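Local coordinates for putative sensory box/GGDEF family protein (Vibrio parahaemolyticus, PDB 3LID) that probably senses an extracellular signal through this extracellular Cache-type domain and controls a cytoplasmic diguanylate cyclase that makes c-di-GMP from GTP, at residues N127-E138 and S149-S159; D188-H196 and E259-L267. All blocks are in the same frame, centred on the assembly; numbering follows the deposited sequence.

Contact 1 of 2, residues N127-E138 and S149-S159. With PO4 (phosphate ion), chain C; EDO (1,2-ethanediol), chain G; EDO (1,2-ethanediol), chain H.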
loop_
_atom_site.group_PDB
_atom_site.type_symbol
_atom_site.label_atom_id
_atom_site.label_comp_id
_atom_site.label_asym_id
_atom_site.label_seq_id
_atom_site.Cartn_x
_atom_site.Cartn_y
_atom_site.Cartn_z
ATOM N N ASN A 127 -6.235 -23.725 3.296
ATOM C CA ASN A 127 -7.613 -23.240 3.122
ATOM C C ASN A 127 -7.983 -22.266 4.221
ATOM O O ASN A 127 -7.735 -22.555 5.375
ATOM C CB ASN A 127 -8.651 -24.401 3.108
ATOM C CG ASN A 127 -8.498 -25.330 1.898
ATOM O OD1 ASN A 127 -7.972 -24.935 0.876
ATOM N ND2 ASN A 127 -9.076 -26.558 1.995
ATOM N N GLU A 128 -8.507 -21.097 3.844
ATOM C CA GLU A 128 -9.083 -20.085 4.694
ATOM C C GLU A 128 -7.978 -19.303 5.407
ATOM O O GLU A 128 -8.259 -18.462 6.225
ATOM C CB GLU A 128 -10.118 -20.679 5.664
ATOM C CG GLU A 128 -11.543 -20.635 5.118
ATOM C CD GLU A 128 -11.795 -21.542 3.919
ATOM O OE1 GLU A 128 -12.460 -21.103 2.975
ATOM O OE2 GLU A 128 -11.304 -22.678 3.951
ATOM N N GLN A 129 -6.722 -19.604 5.069
ATOM C CA GLN A 129 -5.608 -18.836 5.631
ATOM C C GLN A 129 -5.466 -17.516 4.908
ATOM O O GLN A 129 -5.329 -17.497 3.674
ATOM C CB GLN A 129 -4.299 -19.622 5.452
ATOM C CG GLN A 129 -3.065 -18.818 6.003
ATOM C CD GLN A 129 -1.753 -19.500 5.795
ATOM O OE1 GLN A 129 -1.628 -20.593 5.224
ATOM N NE2 GLN A 129 -0.692 -18.806 6.261
ATOM N N ILE A 130 -5.437 -16.411 5.652
ATOM C CA ILE A 130 -5.253 -15.100 5.011
ATOM C C ILE A 130 -3.782 -14.706 5.075
ATOM O O ILE A 130 -3.192 -14.712 6.179
ATOM C CB ILE A 130 -6.093 -14.088 5.719
ATOM C CG1 ILE A 130 -7.573 -14.577 5.764
ATOM C CG2 ILE A 130 -5.970 -12.749 4.976
ATOM C CD1 ILE A 130 -8.541 -13.598 6.446
ATOM N N SER A 131 -3.155 -14.398 3.947
ATOM C CA SER A 131 -1.816 -13.912 4.018
ATOM C C SER A 131 -1.742 -12.778 2.986
ATOM O O SER A 131 -2.761 -12.248 2.586
ATOM C CB SER A 131 -0.805 -15.005 3.694
ATOM O OG SER A 131 0.582 -14.565 3.923
ATOM N N ALA A 132 -0.525 -12.381 2.621
ATOM C CA ALA A 132 -0.351 -11.217 1.741
ATOM C C ALA A 132 0.941 -11.266 0.963
ATOM O O ALA A 132 1.905 -11.878 1.433
ATOM C CB ALA A 132 -0.441 -9.837 2.534
ATOM N N TRP A 133 0.963 -10.648 -0.222
ATOM C CA TRP A 133 2.145 -10.617 -1.060
ATOM C C TRP A 133 2.831 -9.240 -0.812
ATOM O O TRP A 133 2.161 -8.251 -0.465
ATOM C CB TRP A 133 1.713 -10.757 -2.534
ATOM C CG TRP A 133 2.843 -10.921 -3.490
ATOM C CD1 TRP A 133 3.146 -10.105 -4.529
ATOM C CD2 TRP A 133 3.780 -12.020 -3.519
ATOM N NE1 TRP A 133 4.263 -10.618 -5.198
ATOM C CE2 TRP A 133 4.677 -11.765 -4.588
ATOM C CE3 TRP A 133 3.981 -13.133 -2.678
ATOM C CZ2 TRP A 133 5.734 -12.638 -4.929
ATOM C CZ3 TRP A 133 5.059 -14.039 -3.003
ATOM C CH2 TRP A 133 5.931 -13.759 -4.097
ATOM N N GLY A 134 4.170 -9.211 -0.965
ATOM C CA GLY A 134 4.898 -7.883 -0.874
ATOM C C GLY A 134 4.366 -6.891 -1.930
ATOM O O GLY A 134 3.921 -7.260 -3.024
ATOM N N ILE A 135 4.478 -5.607 -1.627
ATOM C CA ILE A 135 4.031 -4.557 -2.558
ATOM C C ILE A 135 4.702 -4.723 -3.923
ATOM O O ILE A 135 5.909 -4.947 -3.996
ATOM C CB ILE A 135 4.359 -3.173 -1.961
ATOM C CG1 ILE A 135 3.416 -2.975 -0.744
ATOM C CG2 ILE A 135 4.064 -2.072 -3.018
ATOM C CD1 ILE A 135 3.878 -1.764 0.147
ATOM N N GLU A 136 3.880 -4.712 -4.986
ATOM C CA GLU A 136 4.359 -5.031 -6.349
ATOM C C GLU A 136 3.409 -4.380 -7.320
ATOM O O GLU A 136 2.166 -4.319 -7.085
ATOM C CB GLU A 136 4.288 -6.551 -6.527
ATOM C CG GLU A 136 4.609 -7.020 -7.905
ATOM C CD GLU A 136 4.582 -8.556 -7.893
ATOM O OE1 GLU A 136 5.538 -9.170 -7.403
ATOM O OE2 GLU A 136 3.609 -9.167 -8.360
ATOM N N LEU A 137 3.982 -3.869 -8.402
ATOM C CA LEU A 137 3.139 -3.120 -9.384
ATOM C C LEU A 137 2.169 -4.098 -10.064
ATOM O O LEU A 137 2.490 -5.260 -10.317
ATOM C CB LEU A 137 4.061 -2.546 -10.473
ATOM C CG LEU A 137 5.041 -1.517 -9.897
ATOM C CD1 LEU A 137 6.098 -1.022 -10.887
ATOM C CD2 LEU A 137 4.244 -0.315 -9.422
ATOM N N GLU A 138 0.994 -3.594 -10.373
ATOM C CA GLU A 138 0.010 -4.385 -11.171
ATOM C C GLU A 138 0.446 -4.632 -12.623
ATOM O O GLU A 138 1.124 -3.776 -13.228
ATOM C CB GLU A 138 -1.283 -3.661 -11.187
ATOM C CG GLU A 138 -1.913 -3.709 -9.763
ATOM C CD GLU A 138 -3.322 -3.089 -9.671
ATOM O OE1 GLU A 138 -3.689 -2.319 -10.550
ATOM O OE2 GLU A 138 -4.130 -3.363 -8.694
ATOM N N SER A 149 0.995 1.212 -10.715
ATOM C CA SER A 149 0.033 0.893 -9.653
ATOM C C SER A 149 0.555 -0.089 -8.603
ATOM O O SER A 149 0.374 -1.328 -8.736
ATOM C CB SER A 149 -1.246 0.368 -10.351
ATOM O OG SER A 149 -2.200 -0.116 -9.415
ATOM N N PRO A 150 1.251 0.422 -7.544
ATOM C CA PRO A 150 1.798 -0.456 -6.519
ATOM C C PRO A 150 0.654 -1.013 -5.620
ATOM O O PRO A 150 -0.201 -0.212 -5.119
ATOM C CB PRO A 150 2.783 0.455 -5.687
ATOM C CG PRO A 150 2.174 1.866 -5.889
ATOM C CD PRO A 150 1.493 1.855 -7.312
ATOM N N SER A 151 0.586 -2.335 -5.522
ATOM C CA SER A 151 -0.523 -3.005 -4.791
ATOM C C SER A 151 0.046 -3.964 -3.801
ATOM O O SER A 151 1.054 -4.624 -4.066
ATOM C CB SER A 151 -1.415 -3.918 -5.709
ATOM O OG SER A 151 -2.293 -3.222 -6.510
ATOM N N LEU A 152 -0.631 -4.030 -2.638
ATOM C CA LEU A 152 -0.332 -5.013 -1.616
ATOM C C LEU A 152 -1.502 -6.017 -1.666
ATOM O O LEU A 152 -2.657 -5.673 -1.421
ATOM C CB LEU A 152 -0.236 -4.273 -0.270
ATOM C CG LEU A 152 0.465 -5.121 0.819
ATOM C CD1 LEU A 152 0.910 -4.171 2.061
ATOM C CD2 LEU A 152 -0.405 -6.257 1.251
ATOM N N ARG A 153 -1.212 -7.217 -2.124
ATOM C CA ARG A 153 -2.335 -8.149 -2.454
ATOM C C ARG A 153 -2.590 -9.018 -1.220
ATOM O O ARG A 153 -1.710 -9.728 -0.740
ATOM C CB ARG A 153 -1.899 -9.061 -3.639
ATOM C CG ARG A 153 -1.897 -8.219 -4.953
ATOM C CD ARG A 153 -1.090 -8.974 -6.060
ATOM N NE ARG A 153 -0.958 -8.149 -7.240
ATOM C CZ ARG A 153 -0.040 -7.203 -7.372
ATOM N NH1 ARG A 153 0.824 -6.941 -6.341
ATOM N NH2 ARG A 153 -0.004 -6.494 -8.499
ATOM N N ILE A 154 -3.827 -9.004 -0.739
ATOM C CA ILE A 154 -4.246 -9.923 0.357
ATOM C C ILE A 154 -4.761 -11.220 -0.358
ATOM O O ILE A 154 -5.482 -11.087 -1.379
ATOM C CB ILE A 154 -5.397 -9.324 1.114
ATOM C CG1 ILE A 154 -5.076 -7.837 1.489
ATOM C CG2 ILE A 154 -5.692 -10.199 2.329
ATOM C CD1 ILE A 154 -3.788 -7.685 2.353
ATOM N N LEU A 155 -4.356 -12.372 0.142
ATOM C CA LEU A 155 -4.593 -13.661 -0.519
ATOM C C LEU A 155 -5.233 -14.603 0.460
ATOM O O LEU A 155 -4.807 -14.680 1.580
ATOM C CB LEU A 155 -3.250 -14.208 -0.916
ATOM C CG LEU A 155 -2.412 -13.258 -1.775
ATOM C CD1 LEU A 155 -1.008 -13.886 -1.922
ATOM C CD2 LEU A 155 -3.077 -13.157 -3.255
ATOM N N MET A 156 -6.307 -15.308 0.024
ATOM C CA MET A 156 -6.993 -16.243 0.933
ATOM C C MET A 156 -7.602 -17.350 0.061
ATOM O O MET A 156 -8.592 -17.094 -0.660
ATOM C CB MET A 156 -8.073 -15.453 1.713
ATOM C CG MET A 156 -8.878 -16.292 2.717
ATOM S SD MET A 156 -10.179 -15.318 3.379
ATOM C CE MET A 156 -10.822 -16.671 4.302
ATOM N N PRO A 157 -7.097 -18.579 0.207
ATOM C CA PRO A 157 -7.778 -19.710 -0.522
ATOM C C PRO A 157 -9.138 -19.953 0.160
ATOM O O PRO A 157 -9.259 -19.835 1.405
ATOM C CB PRO A 157 -6.867 -20.912 -0.302
ATOM C CG PRO A 157 -5.497 -20.226 0.160
ATOM C CD PRO A 157 -5.898 -19.019 0.941
ATOM N N ILE A 158 -10.183 -20.249 -0.648
ATOM C CA ILE A 158 -11.523 -20.351 -0.152
ATOM C C ILE A 158 -11.970 -21.817 -0.493
ATOM O O ILE A 158 -11.792 -22.255 -1.609
ATOM C CB ILE A 158 -12.516 -19.399 -0.876
ATOM C CG1 ILE A 158 -12.067 -17.906 -0.669
ATOM C CG2 ILE A 158 -13.962 -19.635 -0.220
ATOM C CD1 ILE A 158 -11.933 -17.517 0.822
ATOM N N SER A 159 -12.512 -22.485 0.518
ATOM C CA SER A 159 -12.938 -23.893 0.327
ATOM C C SER A 159 -14.427 -24.059 0.669
ATOM O O SER A 159 -15.061 -23.244 1.386
ATOM C CB SER A 159 -12.079 -24.841 1.152
ATOM O OG SER A 159 -12.241 -24.602 2.555
HETATM P P PO4 C . -2.476 -7.862 -10.674
HETATM O O1 PO4 C . -3.455 -6.843 -11.287
HETATM O O2 PO4 C . -2.876 -9.183 -11.344
HETATM O O3 PO4 C . -2.652 -7.997 -9.188
HETATM O O4 PO4 C . -1.038 -7.504 -11.032
HETATM C C1 EDO G . 4.859 -13.623 1.721
HETATM O O1 EDO G . 4.734 -12.273 1.247
HETATM C C2 EDO G . 5.929 -14.352 0.927
HETATM O O2 EDO G . 6.753 -13.381 0.284
HETATM C C1 EDO H . 8.009 -1.305 -7.104
HETATM O O1 EDO H . 9.005 -0.521 -6.335
HETATM C C2 EDO H . 6.790 -1.502 -6.224
HETATM O O2 EDO H . 7.127 -2.404 -5.160
HETATM O O HOH W 1 1.319 -7.432 -3.615
HETATM O O HOH W 2 1.567 -0.973 -12.397
#
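A132 and I154 form a non-hydrogen-bonded pair in the seven-stranded antiparallel sheet of the first PDC (Cache) domain, where strand 150-160 runs beside the broken strand 131-140. The small methyl of A132 faces the notch between two bulkier neighbours, its CB 3.8 Å from L152 CD2 and near I154 CD1 as well. On the same face the two branches of I130 divide their work: CG2 abuts I154 CG2, while CG1 rests 3.6 Å from SD of the extended M156 chain. Farther along, I135 straddles two residues, its CG1 leaning on L152 CB and its CG2 on the P150 ring.

Between the paired regions the register slips by one at W133-I135, where a water lies 2.7 Å from G134 O and close to S151 O and accepts from R153 N and NH1. On this other face R153 stretches out from CG to NE; S151 CB lies over one face of its guanidinium and E136 OE2 over the opposite face, both displaced toward the rim, and no N-H of R153 points at OE2. NH1 donates to E136 O at 3.0 Å, and S151 N approaches that oxygen from the opposite face of its carbonyl plane. W133 NE1 holds E136 OE1 (2.9 Å), and R116 binds the other carboxylate oxygen. R153 NE meets a phosphate O3 at 2.6 Å; R83, K113, R116 and Y118 also grip this ion. Although probably from the crystallisation liquor, it occupies a pocket consistent with the ligand site of PDC sensors.

At the far end the E128 chain, bent at chi2 (68°), folds back over the partner strand: OE1 receives S159 N on its syn lone pair at 2.8 Å (167°), and OE2 takes S159 OG at 2.6 Å, 20° out of the carboxylate plane.

Contact 2 of 2, residues D188-H196 and E259-L267. With EDO (1,2-ethanediol), chain H.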
loop_
_atom_site.group_PDB
_atom_site.type_symbol
_atom_site.label_atom_id
_atom_site.label_comp_id
_atom_site.label_asym_id
_atom_site.label_seq_id
_atom_site.Cartn_x
_atom_site.Cartn_y
_atom_site.Cartn_z
ATOM N N ASP A 188 2.795 20.223 8.234
ATOM C CA ASP A 188 3.349 20.459 6.897
ATOM C C ASP A 188 4.547 19.566 6.674
ATOM O O ASP A 188 5.631 20.031 6.324
ATOM C CB ASP A 188 3.700 21.955 6.679
ATOM C CG ASP A 188 4.200 22.249 5.273
ATOM O OD1 ASP A 188 3.619 21.689 4.324
ATOM O OD2 ASP A 188 5.167 23.046 5.094
ATOM N N PHE A 189 4.362 18.258 6.841
ATOM C CA PHE A 189 5.400 17.353 6.480
ATOM C C PHE A 189 4.885 16.340 5.395
ATOM O O PHE A 189 3.734 15.917 5.477
ATOM C CB PHE A 189 5.745 16.483 7.676
ATOM C CG PHE A 189 6.615 17.135 8.701
ATOM C CD1 PHE A 189 7.800 17.776 8.342
ATOM C CD2 PHE A 189 6.264 17.041 10.044
ATOM C CE1 PHE A 189 8.643 18.315 9.369
ATOM C CE2 PHE A 189 7.102 17.609 11.069
ATOM C CZ PHE A 189 8.271 18.197 10.719
ATOM N N HIS A 190 5.775 15.972 4.490
ATOM C CA HIS A 190 5.528 14.855 3.532
ATOM C C HIS A 190 6.239 13.603 3.978
ATOM O O HIS A 190 7.442 13.615 4.181
ATOM C CB HIS A 190 5.979 15.238 2.163
ATOM C CG HIS A 190 5.157 16.337 1.539
ATOM N ND1 HIS A 190 4.020 16.085 0.787
ATOM C CD2 HIS A 190 5.305 17.691 1.557
ATOM C CE1 HIS A 190 3.517 17.238 0.349
ATOM N NE2 HIS A 190 4.269 18.225 0.817
ATOM N N ILE A 191 5.507 12.491 4.115
ATOM C CA ILE A 191 6.213 11.293 4.513
ATOM C C ILE A 191 6.463 10.489 3.256
ATOM O O ILE A 191 5.540 10.321 2.463
ATOM C CB ILE A 191 5.409 10.507 5.558
ATOM C CG1 ILE A 191 5.290 11.335 6.831
ATOM C CG2 ILE A 191 5.986 9.010 5.751
ATOM C CD1 ILE A 191 4.591 10.674 7.915
ATOM N N GLU A 192 7.669 10.035 3.049
ATOM C CA GLU A 192 7.991 9.178 1.914
ATOM C C GLU A 192 7.990 7.750 2.442
ATOM O O GLU A 192 8.283 7.508 3.635
ATOM C CB GLU A 192 9.395 9.525 1.341
ATOM C CG GLU A 192 9.347 10.856 0.602
ATOM C CD GLU A 192 10.726 11.350 0.184
ATOM O OE1 GLU A 192 11.540 11.601 1.086
ATOM O OE2 GLU A 192 10.988 11.478 -1.024
ATOM N N LEU A 193 7.694 6.775 1.568
ATOM C CA LEU A 193 7.821 5.395 1.990
ATOM C C LEU A 193 8.944 4.760 1.210
ATOM O O LEU A 193 8.965 4.800 -0.031
ATOM C CB LEU A 193 6.520 4.571 1.597
ATOM C CG LEU A 193 5.249 5.156 2.236
ATOM C CD1 LEU A 193 3.999 4.300 1.695
ATOM C CD2 LEU A 193 5.356 5.007 3.748
ATOM N N VAL A 194 9.850 4.150 1.927
ATOM C CA VAL A 194 11.030 3.467 1.411
ATOM C C VAL A 194 10.982 2.072 1.802
ATOM O O VAL A 194 10.870 1.718 2.994
ATOM C CB VAL A 194 12.346 4.172 1.978
ATOM C CG1 VAL A 194 13.561 3.419 1.470
ATOM C CG2 VAL A 194 12.370 5.590 1.446
ATOM N N LYS A 195 11.128 1.156 0.820
ATOM C CA LYS A 195 11.044 -0.243 1.141
ATOM C C LYS A 195 12.301 -0.793 1.776
ATOM O O LYS A 195 13.343 -0.125 1.814
ATOM C CB LYS A 195 10.867 -1.046 -0.182
ATOM C CG LYS A 195 9.456 -0.683 -0.753
ATOM C CD LYS A 195 9.171 -1.757 -1.877
ATOM C CE LYS A 195 10.119 -1.452 -3.063
ATOM N NZ LYS A 195 9.804 -2.514 -4.234
ATOM N N HIS A 196 12.205 -2.004 2.243
ATOM C CA HIS A 196 13.328 -2.701 2.877
ATOM C C HIS A 196 14.544 -2.761 1.943
ATOM O O HIS A 196 15.748 -2.771 2.401
ATOM C CB HIS A 196 12.813 -4.110 3.171
ATOM C CG HIS A 196 13.837 -5.042 3.702
ATOM N ND1 HIS A 196 14.522 -4.794 4.873
ATOM C CD2 HIS A 196 14.269 -6.245 3.243
ATOM C CE1 HIS A 196 15.360 -5.789 5.096
ATOM N NE2 HIS A 196 15.227 -6.684 4.132
ATOM N N GLU A 259 8.225 -7.841 6.546
ATOM C CA GLU A 259 9.367 -6.997 6.220
ATOM C C GLU A 259 9.035 -5.578 6.661
ATOM O O GLU A 259 7.857 -5.143 6.586
ATOM C CB GLU A 259 9.480 -7.015 4.687
ATOM C CG GLU A 259 10.569 -6.260 4.031
ATOM C CD GLU A 259 10.585 -6.635 2.512
ATOM O OE1 GLU A 259 10.183 -5.778 1.662
ATOM O OE2 GLU A 259 10.957 -7.807 2.228
ATOM N N PRO A 260 10.039 -4.796 7.026
ATOM C CA PRO A 260 9.762 -3.424 7.397
ATOM C C PRO A 260 9.487 -2.511 6.207
ATOM O O PRO A 260 9.992 -2.737 5.097
ATOM C CB PRO A 260 11.060 -2.961 8.110
ATOM C CG PRO A 260 12.095 -3.805 7.497
ATOM C CD PRO A 260 11.478 -5.158 7.216
ATOM N N LEU A 261 8.707 -1.469 6.481
ATOM C CA LEU A 261 8.448 -0.370 5.563
ATOM C C LEU A 261 8.966 0.857 6.291
ATOM O O LEU A 261 8.649 1.060 7.457
ATOM C CB LEU A 261 6.930 -0.181 5.324
ATOM C CG LEU A 261 6.633 0.941 4.317
ATOM C CD1 LEU A 261 7.194 0.688 2.916
ATOM C CD2 LEU A 261 5.062 0.954 4.228
ATOM N N HIS A 262 9.791 1.646 5.629
ATOM C CA HIS A 262 10.423 2.798 6.378
ATOM C C HIS A 262 9.738 4.065 6.013
ATOM O O HIS A 262 9.488 4.350 4.844
ATOM C CB HIS A 262 11.911 2.880 5.978
ATOM C CG HIS A 262 12.637 1.593 6.193
ATOM N ND1 HIS A 262 12.828 1.050 7.457
ATOM C CD2 HIS A 262 13.262 0.747 5.322
ATOM C CE1 HIS A 262 13.526 -0.071 7.357
ATOM N NE2 HIS A 262 13.818 -0.277 6.082
ATOM N N LEU A 263 9.365 4.851 7.022
ATOM C CA LEU A 263 8.666 6.084 6.763
ATOM C C LEU A 263 9.750 7.175 6.978
ATOM O O LEU A 263 10.438 7.168 7.994
ATOM C CB LEU A 263 7.554 6.327 7.799
ATOM C CG LEU A 263 6.230 5.544 7.566
ATOM C CD1 LEU A 263 6.456 4.057 7.311
ATOM C CD2 LEU A 263 5.386 5.743 8.869
ATOM N N ILE A 264 9.832 8.077 6.029
ATOM C CA ILE A 264 10.938 9.096 6.002
ATOM C C ILE A 264 10.393 10.455 5.862
ATOM O O ILE A 264 9.526 10.721 5.026
ATOM C CB ILE A 264 11.816 8.805 4.807
ATOM C CG1 ILE A 264 12.390 7.367 4.856
ATOM C CG2 ILE A 264 12.941 9.891 4.593
ATOM C CD1 ILE A 264 13.291 7.067 5.978
ATOM N N ILE A 265 10.962 11.413 6.642
ATOM C CA ILE A 265 10.724 12.800 6.410
ATOM C C ILE A 265 12.127 13.347 6.118
ATOM O O ILE A 265 12.993 13.244 6.965
ATOM C CB ILE A 265 10.086 13.510 7.622
ATOM C CG1 ILE A 265 8.666 12.978 7.771
ATOM C CG2 ILE A 265 10.002 15.060 7.401
ATOM C CD1 ILE A 265 7.935 13.437 8.981
ATOM N N ASP A 266 12.313 13.845 4.907
ATOM C CA ASP A 266 13.625 14.291 4.393
ATOM C C ASP A 266 13.452 15.760 4.034
ATOM O O ASP A 266 12.694 16.106 3.149
ATOM C CB ASP A 266 14.050 13.384 3.201
ATOM C CG ASP A 266 15.228 13.916 2.413
ATOM O OD1 ASP A 266 15.738 15.028 2.728
ATOM O OD2 ASP A 266 15.613 13.227 1.432
ATOM N N LEU A 267 14.109 16.668 4.784
ATOM C CA LEU A 267 14.019 18.104 4.484
ATOM C C LEU A 267 15.439 18.657 4.222
ATOM O O LEU A 267 16.400 18.363 4.974
ATOM C CB LEU A 267 13.508 18.839 5.707
ATOM C CG LEU A 267 12.059 18.456 6.010
ATOM C CD1 LEU A 267 11.815 18.644 7.495
ATOM C CD2 LEU A 267 11.204 19.343 5.145
HETATM C C1 EDO H . 8.009 -1.305 -7.104
HETATM O O1 EDO H . 9.005 -0.521 -6.335
HETATM C C2 EDO H . 6.790 -1.502 -6.224
HETATM O O2 EDO H . 7.127 -2.404 -5.160
HETATM O O HOH W 3 10.173 13.263 3.038
HETATM O O HOH W 4 14.084 10.996 1.036
HETATM O O HOH W 5 9.501 -2.865 2.496
HETATM O O HOH W 6 15.105 -2.712 6.002
#
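F189 lays one face of its ring over I265 CD1 and turns its edge to L267 CD1, which lies 3.7 Å from CE1. The phenyl and both aliphatic chains thereby close the densely packed end of the pair 188-196 and 259-267. With its CG anti to the carbonyl carbon (chi1 -79°), F189 brings CD1 to 3.6 Å from I265 CG2. The apolar row continues through I191, whose CG2 presses on L263 CB at 3.7 Å and whose CG1 meets I265 CG1. L193 and L263 lie side by side and point the same way, CD2 touching CD1 at 3.8 Å. Helix 9-45 covers this face through A19, L23, T26 and Y30.

The other face is more mixed. V194 CG2 packs on I264 CG1, but beyond them E192 and D266 bring carboxylates together, OE1 and OD2 4.4 Å apart. A water donates to both oxygens, bridging what would probably otherwise be repulsive; S203 and R208 hold E192 OE2, and Y226 binds D266 OD2. A second water accepts from D266 N and lies close to E192 OE1 and H190 O.

Toward H196 the backbone pairing gives way and the end is exposed to solvent, although H196 CB still comes within 3.2 Å of E259 CG. The H196 ring lies obliquely against the E259 chain and P260 CG; a water accepts from H196 N at 2.8 Å and donates to P260 O and E259 OE1.

Four backbone bonds join the centre, E192 with I264 and V194 with H262; those donated by E192 N and V194 N are nearly straight, V194 N to H262 O at 2.9 Å (174°). Such an antiparallel sheet laid against a long N-terminal helix is characteristic of the PAS-like PDC fold, here in the second domain of the sensor.

Overall arrangement
Contact 1 closes before contact 2 opens along the chain, and each joins two neighbouring strands of a different antiparallel sheet: 131-140 with 150-160 in one, 189-195 with 260-268 in the other. Their centres are about 23 Å apart, on opposite sides of the chain's centre, and their nearest atoms about 5 Å apart, so they do not touch directly. One ethanediol, hydrogen-bonded to I135 O, K195 NZ and D212, spans the seam. Two successive PDC modules in one extracellular piece fit a double-Cache sensor, with a probable ligand pocket in the first and the long helix 9-45 packed on the second.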